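Local structure of leucine aminopeptidase 2 (2XQ0) at residues A217-G220 with T224-T227; P229-D234 with N267-P272; W237-D242 with Y262-N267; P286-H291 with I296-H301; F506-L511 with S554-V559. The protein is a zinc-dependent aminopeptidase of the M1 family that preferentially cleaves di- and tripeptides and also shows low epoxide hydrolase activity in vitro. All coordinates share one frame; numbering follows the deposited sequence.

Interaction 1. Residues A217-G220 with T224-T227; sequences APIG and TVYT
Ala217 and Val225 form an antiparallel hydrogen-bonded pair. Val225 N donates to Ala217 O at 2.8 Å, and Ala217 N returns a bond to Val225 O at 3.0 Å, lying in the plane of that carbonyl. Ala217 O is also approached by the methyl CG2 of Thr224, at 3.4 Å. One step along, Pro218 and Thr224 make the non-hydrogen-bonded pair, their CA atoms 4.3 Å apart. On the face that carries Ala217 and Val225, Ile219 CG2 meets Val225 CG1 at 3.7 Å, the two side chains crossing at about a right angle. With its CG1 between the backbone N and the carbonyl carbon (chi1 48°), Ile219 lays that branch against the backbone of Thr224. The pairing then slips, because Ile219 and Gly220 both face Ser223 in a classic beta bulge. Strand 215-220 is an edge strand of a mixed sheet; strand 223-227 bonds on its other side to strand 264-266, while helix 229-239 packs on Ala217 through Leu232 and on Ile219 through Phe239.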
# COMPACT_ATOMS: atom_id res chain seq x y z
N ALA A 217 -5.11 16.44 -16.22
CA ALA A 217 -5.70 16.05 -17.51
C ALA A 217 -6.77 14.99 -17.28
O ALA A 217 -6.62 14.12 -16.43
CB ALA A 217 -4.63 15.52 -18.44
N PRO A 218 -7.87 15.06 -18.03
CA PRO A 218 -8.93 14.07 -17.82
C PRO A 218 -8.53 12.66 -18.26
O PRO A 218 -7.94 12.48 -19.32
CB PRO A 218 -10.06 14.59 -18.70
CG PRO A 218 -9.35 15.41 -19.80
CD PRO A 218 -8.22 16.06 -19.06
N ILE A 219 -8.86 11.66 -17.45
CA ILE A 219 -8.64 10.27 -17.86
C ILE A 219 -9.94 9.49 -17.91
O ILE A 219 -9.92 8.29 -18.16
CB ILE A 219 -7.64 9.55 -16.95
CG1 ILE A 219 -7.99 9.77 -15.46
CG2 ILE A 219 -6.23 10.03 -17.24
CD1 ILE A 219 -7.05 9.07 -14.48
N GLY A 220 -11.05 10.16 -17.68
CA GLY A 220 -12.35 9.52 -17.76
C GLY A 220 -13.43 10.51 -17.37
O GLY A 220 -13.11 11.62 -16.95
N THR A 224 -9.52 12.38 -13.14
CA THR A 224 -8.50 13.29 -13.63
C THR A 224 -7.18 12.80 -13.12
O THR A 224 -7.09 12.31 -12.00
CB THR A 224 -8.76 14.68 -13.07
OG1 THR A 224 -10.10 15.09 -13.41
CG2 THR A 224 -7.75 15.68 -13.62
N VAL A 225 -6.13 12.92 -13.91
CA VAL A 225 -4.80 12.63 -13.38
C VAL A 225 -4.02 13.92 -13.11
O VAL A 225 -4.13 14.89 -13.87
CB VAL A 225 -4.00 11.68 -14.31
CG1 VAL A 225 -3.77 12.31 -15.69
CG2 VAL A 225 -2.66 11.31 -13.66
N TYR A 226 -3.25 13.93 -12.02
CA TYR A 226 -2.42 15.07 -11.61
C TYR A 226 -0.97 14.62 -11.62
O TYR A 226 -0.68 13.52 -11.19
CB TYR A 226 -2.81 15.55 -10.21
CG TYR A 226 -4.17 16.18 -10.15
CD1 TYR A 226 -4.32 17.55 -10.29
CD2 TYR A 226 -5.32 15.41 -9.96
CE1 TYR A 226 -5.56 18.15 -10.25
CE2 TYR A 226 -6.57 16.00 -9.91
CZ TYR A 226 -6.68 17.37 -10.06
OH TYR A 226 -7.92 17.98 -10.02
N THR A 227 -0.07 15.45 -12.13
CA THR A 227 1.36 15.13 -12.09
C THR A 227 2.18 16.31 -12.57
O THR A 227 1.63 17.37 -12.87
CB THR A 227 1.73 13.87 -12.91
OG1 THR A 227 3.10 13.52 -12.67
CG2 THR A 227 1.51 14.09 -14.39

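Interaction 2. Residues P229-D234 with N267-P272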
# COMPACT_ATOMS: atom_id res chain seq x y z
N PRO A 229 4.07 18.59 -15.17
CA PRO A 229 3.78 18.82 -16.59
C PRO A 229 4.56 17.91 -17.55
O PRO A 229 3.98 17.41 -18.52
CB PRO A 229 4.17 20.29 -16.78
CG PRO A 229 3.94 20.91 -15.41
CD PRO A 229 4.31 19.84 -14.42
N PHE A 230 5.84 17.66 -17.28
CA PHE A 230 6.67 16.94 -18.24
C PHE A 230 6.15 15.52 -18.49
O PHE A 230 6.38 14.93 -19.56
CB PHE A 230 8.14 16.91 -17.81
CG PHE A 230 8.46 15.88 -16.77
CD1 PHE A 230 8.84 14.59 -17.14
CD2 PHE A 230 8.37 16.19 -15.42
CE1 PHE A 230 9.14 13.64 -16.18
CE2 PHE A 230 8.66 15.23 -14.45
CZ PHE A 230 9.04 13.95 -14.83
N ARG A 231 5.43 14.99 -17.51
CA ARG A 231 4.98 13.61 -17.54
C ARG A 231 3.47 13.51 -17.77
O ARG A 231 2.91 12.41 -17.91
CB ARG A 231 5.34 12.94 -16.21
CG ARG A 231 4.88 11.51 -16.07
CD ARG A 231 5.88 10.71 -15.26
NE ARG A 231 6.16 11.35 -13.98
CZ ARG A 231 7.31 11.23 -13.34
NH1 ARG A 231 8.29 10.49 -13.86
NH2 ARG A 231 7.49 11.83 -12.17
N LEU A 232 2.81 14.66 -17.83
CA LEU A 232 1.34 14.71 -17.85
C LEU A 232 0.69 13.90 -18.97
O LEU A 232 -0.18 13.07 -18.73
CB LEU A 232 0.85 16.16 -17.89
CG LEU A 232 -0.67 16.32 -17.93
CD1 LEU A 232 -1.30 15.93 -16.60
CD2 LEU A 232 -1.04 17.75 -18.30
N LYS A 233 1.12 14.11 -20.21
CA LYS A 233 0.50 13.39 -21.31
C LYS A 233 0.81 11.90 -21.29
O LYS A 233 -0.02 11.09 -21.66
CB LYS A 233 0.84 14.03 -22.66
CG LYS A 233 0.21 15.40 -22.82
CD LYS A 233 -1.31 15.31 -22.99
CE LYS A 233 -2.00 16.60 -22.53
NZ LYS A 233 -3.46 16.55 -22.86
N ASP A 234 2.00 11.51 -20.84
CA ASP A 234 2.30 10.09 -20.72
C ASP A 234 1.34 9.43 -19.72
O ASP A 234 0.87 8.31 -19.93
CB ASP A 234 3.74 9.86 -20.26
CG ASP A 234 4.77 10.17 -21.34
OD1 ASP A 234 4.42 10.12 -22.53
OD2 ASP A 234 5.93 10.46 -20.99
N ASN A 267 2.97 10.60 -8.46
CA ASN A 267 3.90 11.33 -7.62
C ASN A 267 5.30 11.46 -8.20
O ASN A 267 5.60 10.92 -9.27
CB ASN A 267 3.98 10.66 -6.25
CG ASN A 267 3.30 11.46 -5.17
OD1 ASN A 267 3.42 12.68 -5.13
ND2 ASN A 267 2.60 10.78 -4.28
N VAL A 268 6.15 12.19 -7.48
CA VAL A 268 7.56 12.33 -7.82
C VAL A 268 8.27 10.98 -7.72
O VAL A 268 7.79 10.05 -7.08
CB VAL A 268 8.27 13.38 -6.90
CG1 VAL A 268 7.70 14.77 -7.14
CG2 VAL A 268 8.12 13.00 -5.43
N ASP A 269 9.44 10.88 -8.34
CA ASP A 269 10.13 9.60 -8.41
C ASP A 269 10.56 9.01 -7.06
O ASP A 269 10.71 7.80 -6.94
CB ASP A 269 11.30 9.67 -9.42
CG ASP A 269 10.87 10.27 -10.76
OD1 ASP A 269 10.44 9.52 -11.66
OD2 ASP A 269 10.96 11.51 -10.90
N SER A 270 10.70 9.85 -6.03
CA SER A 270 11.05 9.36 -4.69
C SER A 270 9.91 8.65 -3.95
O SER A 270 10.11 8.10 -2.85
CB SER A 270 11.56 10.51 -3.81
OG SER A 270 10.56 11.50 -3.62
N TYR A 271 8.72 8.65 -4.53
CA TYR A 271 7.59 8.03 -3.87
C TYR A 271 7.86 6.54 -3.57
O TYR A 271 8.23 5.78 -4.46
CB TYR A 271 6.32 8.21 -4.71
CG TYR A 271 5.08 7.81 -3.96
CD1 TYR A 271 4.60 8.59 -2.92
CD2 TYR A 271 4.39 6.66 -4.30
CE1 TYR A 271 3.46 8.23 -2.23
CE2 TYR A 271 3.26 6.28 -3.60
CZ TYR A 271 2.80 7.07 -2.57
OH TYR A 271 1.68 6.70 -1.90
N PRO A 272 7.68 6.13 -2.30
CA PRO A 272 8.16 4.82 -1.84
C PRO A 272 7.18 3.65 -1.93
O PRO A 272 7.60 2.50 -1.78
CB PRO A 272 8.50 5.09 -0.37
CG PRO A 272 7.48 6.12 0.04
CD PRO A 272 7.16 6.95 -1.19
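Arg231 leaves the helix with CG anti to the backbone N (chi1 178°), then bends at chi2 and chi3, and so carries its guanidinium to the carboxylate of Asp269. Arg231 NH1 donates to Asp269 OD1 at 3.2 Å in a salt bridge, meeting the oxygen on its syn side but 24° out of the carboxylate plane. The two flat groups are turned 66° against each other, so the charges meet through this one bond and not as a flat, two-bonded pair. Arg231 NH2 lies 3.6 Å from the carbonyl oxygen Asn267 O. Phe230 brings its CZ over the centre of one guanidinium face, 3.5 Å above the plane, and Pro286 also touches Arg231. An alanine in place of Asp269 would take away the carboxylate and is likely to leave the buried Arg231 guanidinium without its salt-bridge mate across the contact. Asp269 sits in a type I beta turn, Val268 to Tyr271, that leads into Pro272 of the substrate-binding loop; the bridge thus ties helix 229-239 to the chain entering that site.

Interaction 3. Residues W237-D242 with Y262-N267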
# COMPACT_ATOMS: atom_id res chain seq x y z
N TRP A 237 -2.24 9.05 -21.13
CA TRP A 237 -2.38 7.95 -22.07
C TRP A 237 -2.43 6.63 -21.31
O TRP A 237 -3.17 5.73 -21.68
CB TRP A 237 -1.23 7.94 -23.09
CG TRP A 237 -1.38 6.84 -24.10
CD1 TRP A 237 -2.04 6.92 -25.30
CD2 TRP A 237 -0.88 5.51 -24.01
NE1 TRP A 237 -1.98 5.71 -25.95
CE2 TRP A 237 -1.26 4.83 -25.19
CE3 TRP A 237 -0.12 4.82 -23.05
CZ2 TRP A 237 -0.93 3.49 -25.42
CZ3 TRP A 237 0.21 3.49 -23.28
CH2 TRP A 237 -0.20 2.84 -24.46
N GLU A 238 -1.66 6.52 -20.24
CA GLU A 238 -1.54 5.24 -19.55
C GLU A 238 -2.85 4.84 -18.87
O GLU A 238 -3.15 3.65 -18.76
CB GLU A 238 -0.39 5.26 -18.54
CG GLU A 238 0.13 3.87 -18.14
CD GLU A 238 1.27 3.37 -19.05
OE1 GLU A 238 1.78 4.17 -19.85
OE2 GLU A 238 1.66 2.19 -18.94
N PHE A 239 -3.64 5.83 -18.46
CA PHE A 239 -4.81 5.58 -17.62
C PHE A 239 -6.13 5.77 -18.34
O PHE A 239 -7.16 5.24 -17.90
CB PHE A 239 -4.80 6.53 -16.41
CG PHE A 239 -3.66 6.29 -15.46
CD1 PHE A 239 -3.29 5.01 -15.10
CD2 PHE A 239 -2.99 7.36 -14.91
CE1 PHE A 239 -2.24 4.80 -14.21
CE2 PHE A 239 -1.95 7.16 -14.02
CZ PHE A 239 -1.57 5.87 -13.68
N GLU A 240 -6.12 6.55 -19.41
CA GLU A 240 -7.38 7.06 -19.98
C GLU A 240 -8.21 6.00 -20.67
O GLU A 240 -9.38 6.22 -20.95
CB GLU A 240 -7.13 8.19 -20.99
CG GLU A 240 -6.50 7.70 -22.27
CD GLU A 240 -6.09 8.83 -23.23
OE1 GLU A 240 -6.48 10.01 -23.03
OE2 GLU A 240 -5.35 8.54 -24.18
N ASN A 241 -7.59 4.86 -20.98
CA ASN A 241 -8.28 3.81 -21.72
C ASN A 241 -8.92 2.81 -20.79
O ASN A 241 -9.68 1.96 -21.22
CB ASN A 241 -7.33 3.08 -22.65
CG ASN A 241 -8.00 1.91 -23.39
OD1 ASN A 241 -8.82 2.12 -24.29
ND2 ASN A 241 -7.64 0.68 -23.02
N ASP A 242 -8.64 2.91 -19.49
CA ASP A 242 -8.94 1.80 -18.60
C ASP A 242 -9.57 2.16 -17.27
O ASP A 242 -10.22 1.32 -16.67
CB ASP A 242 -7.67 0.98 -18.36
CG ASP A 242 -7.31 0.09 -19.54
OD1 ASP A 242 -7.85 -1.04 -19.61
OD2 ASP A 242 -6.49 0.51 -20.39
N TYR A 262 -12.95 9.89 -8.98
CA TYR A 262 -11.81 9.02 -8.72
C TYR A 262 -10.58 9.56 -9.45
O TYR A 262 -10.40 9.35 -10.65
CB TYR A 262 -12.08 7.58 -9.16
CG TYR A 262 -10.90 6.71 -8.77
CD1 TYR A 262 -10.79 6.19 -7.48
CD2 TYR A 262 -9.86 6.49 -9.65
CE1 TYR A 262 -9.69 5.42 -7.11
CE2 TYR A 262 -8.75 5.72 -9.29
CZ TYR A 262 -8.67 5.20 -8.02
OH TYR A 262 -7.57 4.45 -7.67
N ASP A 263 -9.72 10.27 -8.71
CA ASP A 263 -8.59 10.94 -9.33
C ASP A 263 -7.30 10.25 -8.93
O ASP A 263 -7.26 9.56 -7.92
CB ASP A 263 -8.53 12.41 -8.88
CG ASP A 263 -9.68 13.23 -9.43
OD1 ASP A 263 -10.35 12.79 -10.41
OD2 ASP A 263 -9.90 14.34 -8.90
N ILE A 264 -6.26 10.44 -9.73
CA ILE A 264 -4.95 9.85 -9.47
C ILE A 264 -3.85 10.91 -9.47
O ILE A 264 -3.76 11.70 -10.40
CB ILE A 264 -4.63 8.78 -10.52
CG1 ILE A 264 -5.71 7.70 -10.51
CG2 ILE A 264 -3.20 8.19 -10.29
CD1 ILE A 264 -5.65 6.76 -11.69
N LEU A 265 -3.04 10.95 -8.41
CA LEU A 265 -1.83 11.77 -8.38
C LEU A 265 -0.64 10.89 -8.70
O LEU A 265 -0.37 9.96 -7.96
CB LEU A 265 -1.62 12.38 -6.98
CG LEU A 265 -0.26 13.06 -6.76
CD1 LEU A 265 -0.13 14.27 -7.63
CD2 LEU A 265 -0.04 13.46 -5.27
N VAL A 266 0.06 11.17 -9.80
CA VAL A 266 1.25 10.41 -10.13
C VAL A 266 2.41 11.16 -9.53
O VAL A 266 2.78 12.25 -9.99
CB VAL A 266 1.45 10.19 -11.65
CG1 VAL A 266 2.79 9.54 -11.91
CG2 VAL A 266 0.32 9.31 -12.22
N ASN A 267 2.97 10.60 -8.46
CA ASN A 267 3.90 11.33 -7.62
C ASN A 267 5.30 11.46 -8.20
O ASN A 267 5.60 10.92 -9.27
CB ASN A 267 3.98 10.66 -6.25
CG ASN A 267 3.30 11.46 -5.17
OD1 ASN A 267 3.42 12.68 -5.13
ND2 ASN A 267 2.60 10.78 -4.28
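Helix 229-239 packs against strand 264-266 of the mixed sheet through Phe239, which meets Ile264 and Val266. The aromatic ring is held by two aliphatic side chains in different ways. Ile264 lies over a ring face: its CD1 methyl stands 4.2 Å from the centroid of the Phe239 ring and only 10° off the normal, a CH-pi contact. Val266 comes to the rim instead, where its CG2 touches Phe239 CE2 at 3.6 Å and lies near the plane of the ring. The second branch of Ile264, CG2, reaches the same CE2 of Phe239 at 4.1 Å. Ile264 and Val266 are two apart on the strand and therefore project to the same side of the sheet, whereas Leu265 between them points away from the helix. This is the parallel part of the sheet in the M1 peptidase domain: strand 264-266 runs between strands 223-227 and 282-284, and the path from strand 223-227 through helices 229-239 and 243-253 to strand 264-266 is a beta-alpha-beta crossover. With CG1 anti to the carbonyl carbon (chi1 -58°), Ile264 sends CD1 over the ring, while CG2 stays on the same side of its plane, out beyond CE2. Ile299 of helix 297-311, the helix bearing the zinc-binding histidines, touches both Phe239 and Ile264.

Interaction 4. Residues P286-H291 with I296-H301. Unlike the reference sequence in segment 286-291: Leu289 (reference Ile). With ZN (zinc ion), chain C; BES (2-(3-amino-2-hydroxy-4-phenyl-butyrylamino)-4-methyl-pentanoic acid), chain B.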
# COMPACT_ATOMS: atom_id res chain seq x y z
N PRO A 286 5.29 6.80 -10.18
CA PRO A 286 5.50 7.02 -11.62
C PRO A 286 6.01 5.77 -12.32
O PRO A 286 5.97 5.70 -13.54
CB PRO A 286 6.59 8.10 -11.66
CG PRO A 286 6.78 8.56 -10.28
CD PRO A 286 6.23 7.56 -9.34
N THR A 287 6.51 4.80 -11.55
CA THR A 287 6.96 3.56 -12.16
C THR A 287 5.77 2.76 -12.65
O THR A 287 5.93 1.69 -13.20
CB THR A 287 7.80 2.68 -11.20
OG1 THR A 287 7.01 2.29 -10.08
CG2 THR A 287 9.04 3.44 -10.72
N LEU A 288 4.56 3.28 -12.46
CA LEU A 288 3.40 2.64 -13.04
C LEU A 288 3.37 2.92 -14.54
O LEU A 288 2.75 2.17 -15.30
CB LEU A 288 2.09 3.14 -12.42
CG LEU A 288 1.72 2.67 -11.01
CD1 LEU A 288 0.22 2.83 -10.78
CD2 LEU A 288 2.14 1.22 -10.82
N LEU A 289 4.03 3.99 -14.96
CA LEU A 289 4.04 4.34 -16.37
C LEU A 289 5.06 3.52 -17.14
O LEU A 289 6.27 3.69 -16.99
CB LEU A 289 4.33 5.83 -16.56
CG LEU A 289 3.06 6.67 -16.59
CD1 LEU A 289 2.37 6.64 -15.23
CD2 LEU A 289 3.40 8.08 -17.01
N ALA A 290 4.54 2.64 -18.00
CA ALA A 290 5.38 1.75 -18.78
C ALA A 290 5.23 2.02 -20.28
O ALA A 290 5.93 1.43 -21.10
CB ALA A 290 5.03 0.30 -18.46
N HIS A 291 4.30 2.91 -20.63
CA HIS A 291 4.06 3.29 -22.02
C HIS A 291 3.32 2.24 -22.84
O HIS A 291 3.11 2.42 -24.03
CB HIS A 291 5.37 3.70 -22.73
CG HIS A 291 6.04 4.88 -22.11
ND1 HIS A 291 7.05 4.76 -21.17
CD2 HIS A 291 5.84 6.21 -22.26
CE1 HIS A 291 7.44 5.96 -20.78
NE2 HIS A 291 6.72 6.86 -21.43
N ILE A 296 -1.27 -1.43 -14.64
CA ILE A 296 -2.39 -0.67 -14.09
C ILE A 296 -3.20 -1.37 -12.98
O ILE A 296 -4.05 -0.73 -12.35
CB ILE A 296 -3.30 -0.13 -15.20
CG1 ILE A 296 -3.62 -1.23 -16.20
CG2 ILE A 296 -2.63 1.04 -15.91
CD1 ILE A 296 -4.34 -0.73 -17.42
N ASP A 297 -2.91 -2.64 -12.71
CA ASP A 297 -3.66 -3.35 -11.70
C ASP A 297 -3.44 -2.69 -10.34
O ASP A 297 -4.30 -2.74 -9.45
CB ASP A 297 -3.27 -4.82 -11.71
CG ASP A 297 -3.23 -5.39 -13.12
OD1 ASP A 297 -3.78 -4.74 -14.05
OD2 ASP A 297 -2.65 -6.49 -13.31
N VAL A 298 -2.29 -2.04 -10.17
CA VAL A 298 -2.07 -1.27 -8.95
C VAL A 298 -3.20 -0.26 -8.79
O VAL A 298 -3.52 0.15 -7.66
CB VAL A 298 -0.72 -0.53 -8.95
CG1 VAL A 298 -0.60 0.35 -7.70
CG2 VAL A 298 0.44 -1.53 -9.03
N ILE A 299 -3.77 0.16 -9.91
CA ILE A 299 -4.92 1.06 -9.85
C ILE A 299 -6.23 0.30 -9.49
O ILE A 299 -7.06 0.83 -8.78
CB ILE A 299 -5.11 1.90 -11.12
CG1 ILE A 299 -3.84 2.71 -11.44
CG2 ILE A 299 -6.24 2.89 -10.92
CD1 ILE A 299 -3.54 3.80 -10.40
N ALA A 300 -6.41 -0.92 -9.97
CA ALA A 300 -7.53 -1.74 -9.51
C ALA A 300 -7.45 -1.96 -8.00
O ALA A 300 -8.47 -2.03 -7.32
CB ALA A 300 -7.56 -3.06 -10.24
N HIS A 301 -6.23 -2.11 -7.49
CA HIS A 301 -6.00 -2.23 -6.06
C HIS A 301 -6.46 -1.00 -5.28
O HIS A 301 -7.31 -1.10 -4.42
CB HIS A 301 -4.53 -2.52 -5.75
CG HIS A 301 -4.29 -2.85 -4.31
ND1 HIS A 301 -4.34 -4.14 -3.82
CD2 HIS A 301 -4.04 -2.05 -3.24
CE1 HIS A 301 -4.13 -4.12 -2.51
NE2 HIS A 301 -3.95 -2.87 -2.14
ZN ZN C . -3.81 -1.76 -0.24
N2 BES B . -1.83 1.91 1.50
C1 BES B . -1.24 0.67 1.04
C6 BES B . 0.27 0.71 1.23
C7 BES B . 0.61 0.79 2.70
C8 BES B . -0.03 -0.05 3.60
C12 BES B . 1.55 1.72 3.15
C9 BES B . 0.27 0.03 4.96
C11 BES B . 1.85 1.80 4.51
C10 BES B . 1.21 0.96 5.41
C2 BES B . -1.58 0.42 -0.44
O2 BES B . -2.99 0.40 -0.74
C3 BES B . -0.97 -0.89 -0.81
O3 BES B . -1.43 -1.95 -0.40
N1 BES B . 0.09 -0.70 -1.58
C4 BES B . 0.97 -1.69 -2.16
C13 BES B . 0.43 -1.86 -3.57
C14 BES B . 0.14 -3.31 -3.93
C15 BES B . -0.85 -3.39 -5.08
C16 BES B . -0.36 -4.11 -2.72
C5 BES B . 2.34 -1.07 -2.23
O1 BES B . 3.34 -1.81 -2.21
O4 BES B . 2.41 0.19 -2.29
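Leu288 reaches from a 3-10 turn to Val298 and Ile299 at the start of helix 297-311, which carries the HExxH zinc-binding motif of the M1 peptidases. The contact between the segments is apolar. Leu288 CD2 lies 3.7 Å from Val298 CG2, while the other methyl, CD1, meets Ile299 CD1 at 3.9 Å, so the forked end of the leucine is shared between two neighbouring residues of the helix. Chi1 (-74°) puts its CG anti to the carbonyl carbon, and chi2 (-159°) then spreads the two methyls over Val298 and Ile299. Cutting Leu288 back to an alanine would remove both methyls, and a gap is likely to open beside Val298 and Ile299, leaving the first turn of the motif helix with less to pack on. Polar bonds hold the preceding loop: the backbone N atoms of Ala290 and His291 are bonded to the carboxylate of Glu238. Metal coordination comes one turn further along the helix. His301 binds zinc with His305 and Glu324, and ND1 of its ring is hydrogen-bonded to Glu331. Bestatin also coordinates the metal through O2 and O3, each 2.4 Å from the zinc. Its methyl C15 lies over one face of the His301 ring, offset toward the rim, and His301 NE2 reaches the metal at 2.2 Å.

Interaction 5. Residues F506-L511 with S554-V559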
# COMPACT_ATOMS: atom_id res chain seq x y z
N PHE A 506 4.56 -13.33 -24.03
CA PHE A 506 4.66 -13.10 -22.59
C PHE A 506 4.30 -11.64 -22.26
O PHE A 506 4.98 -10.73 -22.72
CB PHE A 506 6.08 -13.37 -22.09
CG PHE A 506 6.45 -14.83 -21.96
CD1 PHE A 506 5.74 -15.82 -22.62
CD2 PHE A 506 7.53 -15.21 -21.18
CE1 PHE A 506 6.10 -17.16 -22.50
CE2 PHE A 506 7.90 -16.53 -21.05
CZ PHE A 506 7.19 -17.51 -21.72
N ASN A 507 3.25 -11.43 -21.48
CA ASN A 507 2.99 -10.10 -20.93
C ASN A 507 4.05 -9.74 -19.89
O ASN A 507 4.95 -10.54 -19.62
CB ASN A 507 1.55 -9.98 -20.36
CG ASN A 507 1.32 -10.84 -19.13
OD1 ASN A 507 2.27 -11.23 -18.43
ND2 ASN A 507 0.06 -11.14 -18.84
N SER A 508 3.98 -8.56 -19.30
CA SER A 508 5.04 -8.13 -18.38
C SER A 508 5.05 -8.98 -17.11
O SER A 508 6.10 -9.28 -16.57
CB SER A 508 4.90 -6.65 -18.04
OG SER A 508 3.78 -6.41 -17.21
N ASN A 509 3.86 -9.35 -16.64
CA ASN A 509 3.75 -10.24 -15.49
C ASN A 509 4.41 -11.58 -15.77
O ASN A 509 5.04 -12.17 -14.90
CB ASN A 509 2.28 -10.44 -15.12
CG ASN A 509 1.64 -9.19 -14.55
OD1 ASN A 509 2.17 -8.56 -13.64
ND2 ASN A 509 0.48 -8.83 -15.09
N GLN A 510 4.24 -12.06 -16.99
CA GLN A 510 4.82 -13.34 -17.37
C GLN A 510 6.33 -13.21 -17.48
O GLN A 510 7.06 -14.11 -17.04
CB GLN A 510 4.18 -13.86 -18.66
CG GLN A 510 2.75 -14.35 -18.46
CD GLN A 510 2.07 -14.70 -19.75
OE1 GLN A 510 2.11 -13.93 -20.70
NE2 GLN A 510 1.47 -15.87 -19.80
N LEU A 511 6.80 -12.10 -18.06
CA LEU A 511 8.24 -11.82 -18.09
C LEU A 511 8.82 -11.74 -16.69
O LEU A 511 9.88 -12.31 -16.41
CB LEU A 511 8.52 -10.51 -18.85
CG LEU A 511 8.33 -10.55 -20.36
CD1 LEU A 511 8.42 -9.15 -20.96
CD2 LEU A 511 9.34 -11.48 -21.01
N SER A 554 12.86 -3.07 -22.40
CA SER A 554 11.58 -2.78 -21.74
C SER A 554 11.58 -1.47 -20.96
O SER A 554 12.53 -1.17 -20.24
CB SER A 554 11.21 -3.93 -20.79
OG SER A 554 10.02 -3.64 -20.07
N GLN A 555 10.49 -0.71 -21.08
CA GLN A 555 10.31 0.49 -20.27
C GLN A 555 9.48 0.22 -19.01
O GLN A 555 9.03 1.15 -18.35
CB GLN A 555 9.65 1.59 -21.09
CG GLN A 555 10.19 1.74 -22.48
CD GLN A 555 9.87 3.09 -23.07
OE1 GLN A 555 9.36 3.18 -24.19
NE2 GLN A 555 10.16 4.14 -22.32
N ASN A 556 9.27 -1.06 -18.71
CA ASN A 556 8.53 -1.47 -17.51
C ASN A 556 9.49 -1.70 -16.36
O ASN A 556 10.29 -2.61 -16.39
CB ASN A 556 7.73 -2.75 -17.79
CG ASN A 556 6.80 -3.14 -16.63
OD1 ASN A 556 7.15 -3.01 -15.46
ND2 ASN A 556 5.62 -3.62 -16.96
N ALA A 557 9.41 -0.85 -15.34
CA ALA A 557 10.33 -0.92 -14.20
C ALA A 557 10.32 -2.27 -13.51
O ALA A 557 11.30 -2.66 -12.88
CB ALA A 557 10.00 0.18 -13.19
N GLU A 558 9.19 -2.97 -13.61
CA GLU A 558 9.06 -4.29 -13.00
C GLU A 558 9.93 -5.32 -13.71
O GLU A 558 10.56 -6.16 -13.07
CB GLU A 558 7.61 -4.78 -13.05
CG GLU A 558 6.66 -4.02 -12.15
CD GLU A 558 6.62 -4.59 -10.76
OE1 GLU A 558 7.34 -5.58 -10.51
OE2 GLU A 558 5.88 -4.05 -9.92
N VAL A 559 9.92 -5.28 -15.04
CA VAL A 559 10.72 -6.19 -15.84
C VAL A 559 12.18 -5.76 -15.81
O VAL A 559 13.08 -6.59 -15.68
CB VAL A 559 10.27 -6.21 -17.31
CG1 VAL A 559 11.31 -6.98 -18.14
CG2 VAL A 559 8.87 -6.83 -17.45
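Val559 and Ser508 bring the first turns of two helices together, with Leu511 as the third main participant. Val559 is the apolar centre: its CG2 methyl touches Leu511 CB and Ser508 CB, each at 4.0 Å, and lies 3.8 Å from the carbonyl oxygen Ser508 O. With CG2 anti to the carbonyl carbon and CG1 anti to the backbone N (chi1 170°), it is the CG2 branch that enters between the two residues, which stand three apart on helix 508-519. Ser508 also meets Asn556, whose ND2 comes to 3.3 Å from Ser508 CB. That amide nitrogen is hydrogen-bonded to Asn295 OD1, while the other end of the amide is used within its own segment: Asn556 OD1 accepts from Glu558 N at 2.8 Å and caps helix 557-569. Asn556 is in turn held by Ser554, whose OG accepts from Asn556 N in an ST turn. The opposing helix begins in a similar manner. Asn507 OD1 accepts from Gln510 N at 2.6 Å, and Asn507 N gives its hydrogen to Gln510 OE1 at 2.9 Å, a capping box. Two helix N-termini, each capped by an asparagine, thus meet through Ser508, Leu511, Asn556 and Val559, a helix-to-helix contact within the helical C-terminal domain of the leukotriene A4 hydrolase family.

In the fold
Interactions 1, 2, 3 and 4 cluster around one mixed sheet and the zinc helix, whereas interaction 5 lies in the C-terminal helical domain. Interactions 1 and 3 are closest, their centres about 6 Å apart, and are joined by strands 223-227 and 264-266 pairing side by side. Along the chain interaction 1 closes before interaction 2 opens; interaction 3 is nested in the loop that interaction 2 closes, and both use helix 229-239. Interaction 4 follows, its centre about 8 Å from that of interaction 3, and interaction 5 comes last. Residues 286-291 also touch 554-559 of interaction 5, whose centre is about 12 Å from that of interaction 4, and so link the catalytic domain, where zinc and bestatin bind, to the C-terminal domain.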